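Ribulose bisphosphate carboxylase (PDB 2D69) probably catalyses the magnesium-dependent carboxylation of ribulose 1,5-bisphosphate to two molecules of 3-phosphoglycerate, as part of an archaeal AMP degradation pathway. Local coordinates at residues V167-A171 / E201-L206; L185-E189 / H276-A280. All blocks are in the same frame, centred on the assembly; numbering follows the deposited sequence.

Contact 1: residues V167-A171 / E201-L206. With SO4 (sulfate ion), chain I.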
loop_
_atom_site.group_PDB
_atom_site.type_symbol
_atom_site.label_atom_id
_atom_site.label_comp_id
_atom_site.label_asym_id
_atom_site.label_seq_id
_atom_site.Cartn_x
_atom_site.Cartn_y
_atom_site.Cartn_z
ATOM N N VAL A 167 9.279 -28.459 20.053
ATOM C CA VAL A 167 8.025 -27.780 20.264
ATOM C C VAL A 167 7.130 -28.691 21.078
ATOM O O VAL A 167 6.526 -28.255 22.058
ATOM C CB VAL A 167 7.401 -27.340 18.898
ATOM C CG1 VAL A 167 6.048 -26.834 19.063
ATOM C CG2 VAL A 167 8.321 -26.243 18.258
ATOM N N GLU A 168 7.088 -29.964 20.716
ATOM C CA GLU A 168 6.224 -30.928 21.396
ATOM C C GLU A 168 6.638 -31.165 22.853
ATOM O O GLU A 168 5.815 -31.264 23.733
ATOM C CB GLU A 168 6.242 -32.273 20.656
ATOM C CG GLU A 168 5.230 -33.283 21.185
ATOM C CD GLU A 168 3.812 -32.702 21.294
ATOM O OE1 GLU A 168 3.099 -32.977 22.288
ATOM O OE2 GLU A 168 3.406 -31.935 20.389
ATOM N N GLU A 169 7.941 -31.241 23.094
ATOM C CA GLU A 169 8.439 -31.539 24.434
ATOM C C GLU A 169 8.171 -30.304 25.295
ATOM O O GLU A 169 7.836 -30.407 26.465
ATOM C CB GLU A 169 9.928 -31.860 24.407
ATOM C CG GLU A 169 10.364 -33.149 23.705
ATOM C CD GLU A 169 11.863 -33.167 23.334
ATOM O OE1 GLU A 169 12.489 -32.112 23.131
ATOM O OE2 GLU A 169 12.456 -34.249 23.242
ATOM N N TYR A 170 8.300 -29.112 24.697
ATOM C CA TYR A 170 8.083 -27.884 25.442
ATOM C C TYR A 170 6.600 -27.767 25.802
ATOM O O TYR A 170 6.274 -27.381 26.906
ATOM C CB TYR A 170 8.515 -26.672 24.642
ATOM C CG TYR A 170 9.024 -25.502 25.427
ATOM C CD1 TYR A 170 10.205 -25.605 26.145
ATOM C CD2 TYR A 170 8.361 -24.267 25.424
ATOM C CE1 TYR A 170 10.724 -24.542 26.860
ATOM C CE2 TYR A 170 8.914 -23.158 26.137
ATOM C CZ TYR A 170 10.096 -23.326 26.852
ATOM O OH TYR A 170 10.728 -22.289 27.547
ATOM N N ALA A 171 5.722 -28.161 24.881
ATOM C CA ALA A 171 4.278 -28.185 25.142
ATOM C C ALA A 171 3.939 -29.053 26.329
ATOM O O ALA A 171 3.019 -28.738 27.095
ATOM C CB ALA A 171 3.514 -28.656 23.913
ATOM N N GLU A 201 6.274 -21.831 15.215
ATOM C CA GLU A 201 5.720 -23.153 15.563
ATOM C C GLU A 201 5.483 -23.236 17.067
ATOM O O GLU A 201 4.465 -23.715 17.509
ATOM C CB GLU A 201 6.642 -24.265 15.075
ATOM C CG GLU A 201 6.745 -24.346 13.551
ATOM C CD GLU A 201 7.750 -25.397 13.050
ATOM O OE1 GLU A 201 8.148 -25.250 11.849
ATOM O OE2 GLU A 201 8.117 -26.354 13.829
ATOM N N ARG A 202 6.408 -22.702 17.855
ATOM C CA ARG A 202 6.223 -22.646 19.300
ATOM C C ARG A 202 5.002 -21.787 19.684
ATOM O O ARG A 202 4.153 -22.253 20.466
ATOM C CB ARG A 202 7.460 -22.096 19.979
ATOM C CG ARG A 202 7.441 -22.303 21.475
ATOM C CD ARG A 202 8.805 -22.165 22.069
ATOM N NE ARG A 202 9.239 -20.789 22.298
ATOM C CZ ARG A 202 10.242 -20.213 21.641
ATOM N NH1 ARG A 202 10.831 -20.835 20.625
ATOM N NH2 ARG A 202 10.656 -19.028 22.029
ATOM N N VAL A 203 4.844 -20.590 19.098
ATOM C CA VAL A 203 3.637 -19.801 19.418
ATOM C C VAL A 203 2.353 -20.495 19.076
ATOM O O VAL A 203 1.405 -20.510 19.866
ATOM C CB VAL A 203 3.586 -18.316 18.879
ATOM C CG1 VAL A 203 4.933 -17.706 18.719
ATOM C CG2 VAL A 203 2.807 -18.178 17.627
ATOM N N ARG A 204 2.256 -21.058 17.889
ATOM C CA ARG A 204 1.020 -21.786 17.541
ATOM C C ARG A 204 0.707 -22.852 18.546
ATOM O O ARG A 204 -0.460 -22.995 19.001
ATOM C CB ARG A 204 1.135 -22.398 16.171
ATOM C CG ARG A 204 1.182 -21.355 15.063
ATOM C CD ARG A 204 1.429 -22.004 13.722
ATOM N NE ARG A 204 1.772 -21.102 12.664
ATOM C CZ ARG A 204 2.722 -21.335 11.750
ATOM N NH1 ARG A 204 3.525 -22.423 11.791
ATOM N NH2 ARG A 204 2.904 -20.425 10.809
ATOM N N LYS A 205 1.708 -23.642 18.922
ATOM C CA LYS A 205 1.405 -24.757 19.831
ATOM C C LYS A 205 1.134 -24.331 21.259
ATOM O O LYS A 205 0.169 -24.758 21.858
ATOM C CB LYS A 205 2.518 -25.811 19.792
ATOM C CG LYS A 205 2.343 -27.054 20.662
ATOM C CD LYS A 205 1.151 -27.899 20.237
ATOM C CE LYS A 205 1.053 -29.135 21.114
ATOM N NZ LYS A 205 -0.086 -30.059 20.678
ATOM N N LEU A 206 1.985 -23.488 21.818
ATOM C CA LEU A 206 1.951 -23.254 23.264
ATOM C C LEU A 206 0.736 -22.476 23.725
ATOM O O LEU A 206 0.256 -22.674 24.841
ATOM C CB LEU A 206 3.220 -22.557 23.726
ATOM C CG LEU A 206 4.375 -23.461 24.133
ATOM C CD1 LEU A 206 4.081 -24.079 25.453
ATOM C CD2 LEU A 206 4.642 -24.537 23.043
HETATM S S SO4 I . -3.125 -28.962 23.286
HETATM O O1 SO4 I . -4.233 -29.896 23.128
HETATM O O2 SO4 I . -2.584 -29.084 24.639
HETATM O O3 SO4 I . -2.102 -29.247 22.281
HETATM O O4 SO4 I . -3.629 -27.610 23.085
#
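Two consecutive outer helices of the catalytic alpha/beta barrel pack here, their short segments running 35° apart (signed crossing angle -35°) with axes 9.7 Å apart, and 372 Å² is buried. Val167, in register with Arg202 (CA-CA 5.5 Å), points at the other helix: its CG1 lies 3.7 Å from Lys205 CB. Glu168 has its CA-CB bond turned away, yet its carboxylate swings back, and OE2 forms a long salt bridge of 4.0 Å with Lys205 NZ. Tyr170 sets CD2 4.0 Å from Arg202 CD, with Leu206 CG at the ring edge; its OH is probably hydrogen-bonded to Asp187 OD1, just past strand 184-186. Ala171 lies in register with Leu206 (CA-CA 5.8 Å), its CA 4.1 Å from Leu206 CD1. Lys205 NZ donates a hydrogen bond to O3 (2.7 Å) of a sulfate probably taken from the crystallisation liquor. The chemistry is mainly apolar: no hydrogen bond joins the segments, their only charge pairing is the long Glu168-Lys205 bridge, and Arg202 turns its guanidinium to Asp187 and Thr192 O.

Contact 2: residues L185-E189 / H276-A280; sequences LKDDE and HAHRA. With SO4 (sulfate ion), chain F.
Both segments leave parallel strands of the catalytic TIM barrel at their C-terminal ends, where such barrels carry their active sites. Residues 185-186 and 276-278 are extended; Asp187 and Asp188 stay extended in the loop, and Glu189 turns helical (phi/psi -59/-26). The directions of 186-189 and 276-280 differ by 35°. CA-CA distances are 9.7 Å for Lys186-His276 and 7.0 Å for Glu189-His278, so side chains make the contact. His276 (chi1 t) places NE2 3.8 Å from Lys186 CE; Lys186 is t through chi3 with chi4 at -33°, and His276 ND1 is hydrogen-bonded to Gln309 OE1. His278 (chi1 t, chi2 -55°) receives Glu189 CB over one ring face, 3.6 Å from the centroid, a CH-pi contact. Its CD2 edge lies 3.4 Å from Lys186 NZ, which donates to Asp187 O (3.1 Å). The CA-CB bond of Arg279, a predicted substrate ligand, points away; its NE and NH2 donate to O3 (3.0 Å) and O2 (3.2 Å) of a sulfate probably from the crystallisation liquor. Ala280 N donates to His278 ND1 (3.0 Å). Lys186, Asp188 and Glu189 are predicted magnesium ligands; Lys186 lacks its carbamate and Lys162 NZ bridges Asp188 and Glu189, consistent with a site not assembled for magnesium, beside the predicted proton acceptor His278.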
loop_
_atom_site.group_PDB
_atom_site.type_symbol
_atom_site.label_atom_id
_atom_site.label_comp_id
_atom_site.label_asym_id
_atom_site.label_seq_id
_atom_site.Cartn_x
_atom_site.Cartn_y
_atom_site.Cartn_z
ATOM N N LEU A 185 4.772 -19.267 32.285
ATOM C CA LEU A 185 5.839 -20.024 31.692
ATOM C C LEU A 185 6.836 -19.006 31.254
ATOM O O LEU A 185 6.448 -17.931 30.792
ATOM C CB LEU A 185 5.320 -20.788 30.496
ATOM C CG LEU A 185 6.368 -21.607 29.721
ATOM C CD1 LEU A 185 6.957 -22.747 30.564
ATOM C CD2 LEU A 185 5.753 -22.115 28.446
ATOM N N LYS A 186 8.123 -19.296 31.380
ATOM C CA LYS A 186 9.134 -18.335 30.998
ATOM C C LYS A 186 10.208 -19.007 30.161
ATOM O O LYS A 186 10.777 -20.003 30.564
ATOM C CB LYS A 186 9.727 -17.636 32.234
ATOM C CG LYS A 186 10.796 -16.586 31.975
ATOM C CD LYS A 186 11.313 -15.861 33.248
ATOM C CE LYS A 186 12.716 -15.200 32.979
ATOM N NZ LYS A 186 13.702 -15.920 31.990
ATOM N N ASP A 187 10.510 -18.441 29.007
ATOM C CA ASP A 187 11.650 -18.899 28.219
ATOM C C ASP A 187 12.938 -18.403 28.839
ATOM O O ASP A 187 12.983 -17.273 29.319
ATOM C CB ASP A 187 11.642 -18.289 26.817
ATOM C CG ASP A 187 10.620 -18.907 25.890
ATOM O OD1 ASP A 187 10.047 -19.994 26.167
ATOM O OD2 ASP A 187 10.340 -18.323 24.820
ATOM N N ASP A 188 13.996 -19.197 28.697
ATOM C CA ASP A 188 15.332 -18.795 29.014
ATOM C C ASP A 188 15.793 -17.692 28.092
ATOM O O ASP A 188 15.399 -17.636 26.944
ATOM C CB ASP A 188 16.306 -19.959 28.843
ATOM C CG ASP A 188 17.649 -19.662 29.451
ATOM O OD1 ASP A 188 18.642 -19.400 28.698
ATOM O OD2 ASP A 188 17.763 -19.644 30.704
ATOM N N GLU A 189 16.679 -16.848 28.610
ATOM C CA GLU A 189 17.231 -15.730 27.860
ATOM C C GLU A 189 17.973 -16.129 26.585
ATOM O O GLU A 189 18.080 -15.347 25.655
ATOM C CB GLU A 189 18.120 -14.868 28.777
ATOM C CG GLU A 189 19.506 -15.425 29.143
ATOM C CD GLU A 189 19.523 -16.445 30.279
ATOM O OE1 GLU A 189 20.624 -17.036 30.526
ATOM O OE2 GLU A 189 18.451 -16.694 30.898
ATOM N N HIS A 276 8.264 -8.071 29.711
ATOM C CA HIS A 276 9.071 -8.647 30.747
ATOM C C HIS A 276 10.520 -8.441 30.319
ATOM O O HIS A 276 10.945 -8.927 29.286
ATOM C CB HIS A 276 8.780 -10.133 30.916
ATOM C CG HIS A 276 9.673 -10.781 31.928
ATOM N ND1 HIS A 276 9.275 -11.016 33.223
ATOM C CD2 HIS A 276 10.961 -11.187 31.842
ATOM C CE1 HIS A 276 10.283 -11.566 33.887
ATOM N NE2 HIS A 276 11.328 -11.652 33.078
ATOM N N ALA A 277 11.267 -7.697 31.113
ATOM C CA ALA A 277 12.648 -7.419 30.785
ATOM C C ALA A 277 13.540 -8.392 31.537
ATOM O O ALA A 277 13.521 -8.471 32.772
ATOM C CB ALA A 277 12.989 -5.996 31.153
ATOM N N HIS A 278 14.330 -9.117 30.773
ATOM C CA HIS A 278 15.395 -9.948 31.277
ATOM C C HIS A 278 16.644 -9.106 31.159
ATOM O O HIS A 278 16.834 -8.382 30.189
ATOM C CB HIS A 278 15.497 -11.238 30.475
ATOM C CG HIS A 278 16.345 -12.278 31.125
ATOM N ND1 HIS A 278 17.649 -12.040 31.515
ATOM C CD2 HIS A 278 16.064 -13.559 31.497
ATOM C CE1 HIS A 278 18.131 -13.122 32.118
ATOM N NE2 HIS A 278 17.200 -14.068 32.096
ATOM N N ARG A 279 17.487 -9.171 32.154
ATOM C CA ARG A 279 18.630 -8.259 32.208
ATOM C C ARG A 279 19.949 -8.944 31.889
ATOM O O ARG A 279 21.029 -8.411 32.208
ATOM C CB ARG A 279 18.680 -7.625 33.596
ATOM C CG ARG A 279 18.850 -8.637 34.724
ATOM C CD ARG A 279 18.841 -7.960 36.050
ATOM N NE ARG A 279 19.196 -8.847 37.127
ATOM C CZ ARG A 279 19.650 -8.454 38.319
ATOM N NH1 ARG A 279 19.858 -7.167 38.574
ATOM N NH2 ARG A 279 19.970 -9.380 39.242
ATOM N N ALA A 280 19.917 -10.135 31.277
ATOM C CA ALA A 280 21.192 -10.811 30.961
ATOM C C ALA A 280 22.213 -9.830 30.359
ATOM O O ALA A 280 21.860 -9.017 29.504
ATOM C CB ALA A 280 20.966 -11.969 30.006
HETATM S S SO4 F . 18.592 -12.566 37.566
HETATM O O1 SO4 F . 18.386 -13.941 37.117
HETATM O O2 SO4 F . 19.876 -12.387 38.248
HETATM O O3 SO4 F . 18.556 -11.709 36.372
HETATM O O4 SO4 F . 17.471 -12.236 38.459
#

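From the N terminus, helix 167-179 leads into strand 184-186, and the chain then passes to helix 199-217: a beta-alpha-beta-alpha run of the barrel, counting the preceding strand 154-157. Contact 1 closes a loop of 29 residues between its segments, and 185-189 falls within that loop. Contact 2 spans 86 residues to strand 274-278, so the segments alternate and the two contacts cross. Their centres lie about 17 Å apart, one in the outer helix layer and one at the active site. They meet at Asp187: OD1 is 2.8 Å from Tyr170 OH, a probable hydrogen bond, and OD2 is 2.9 Å from Arg202 NH2, a salt bridge. Leu206 CD1 also packs on Leu185 CD2 at 4.0 Å, tying helix layer to strand.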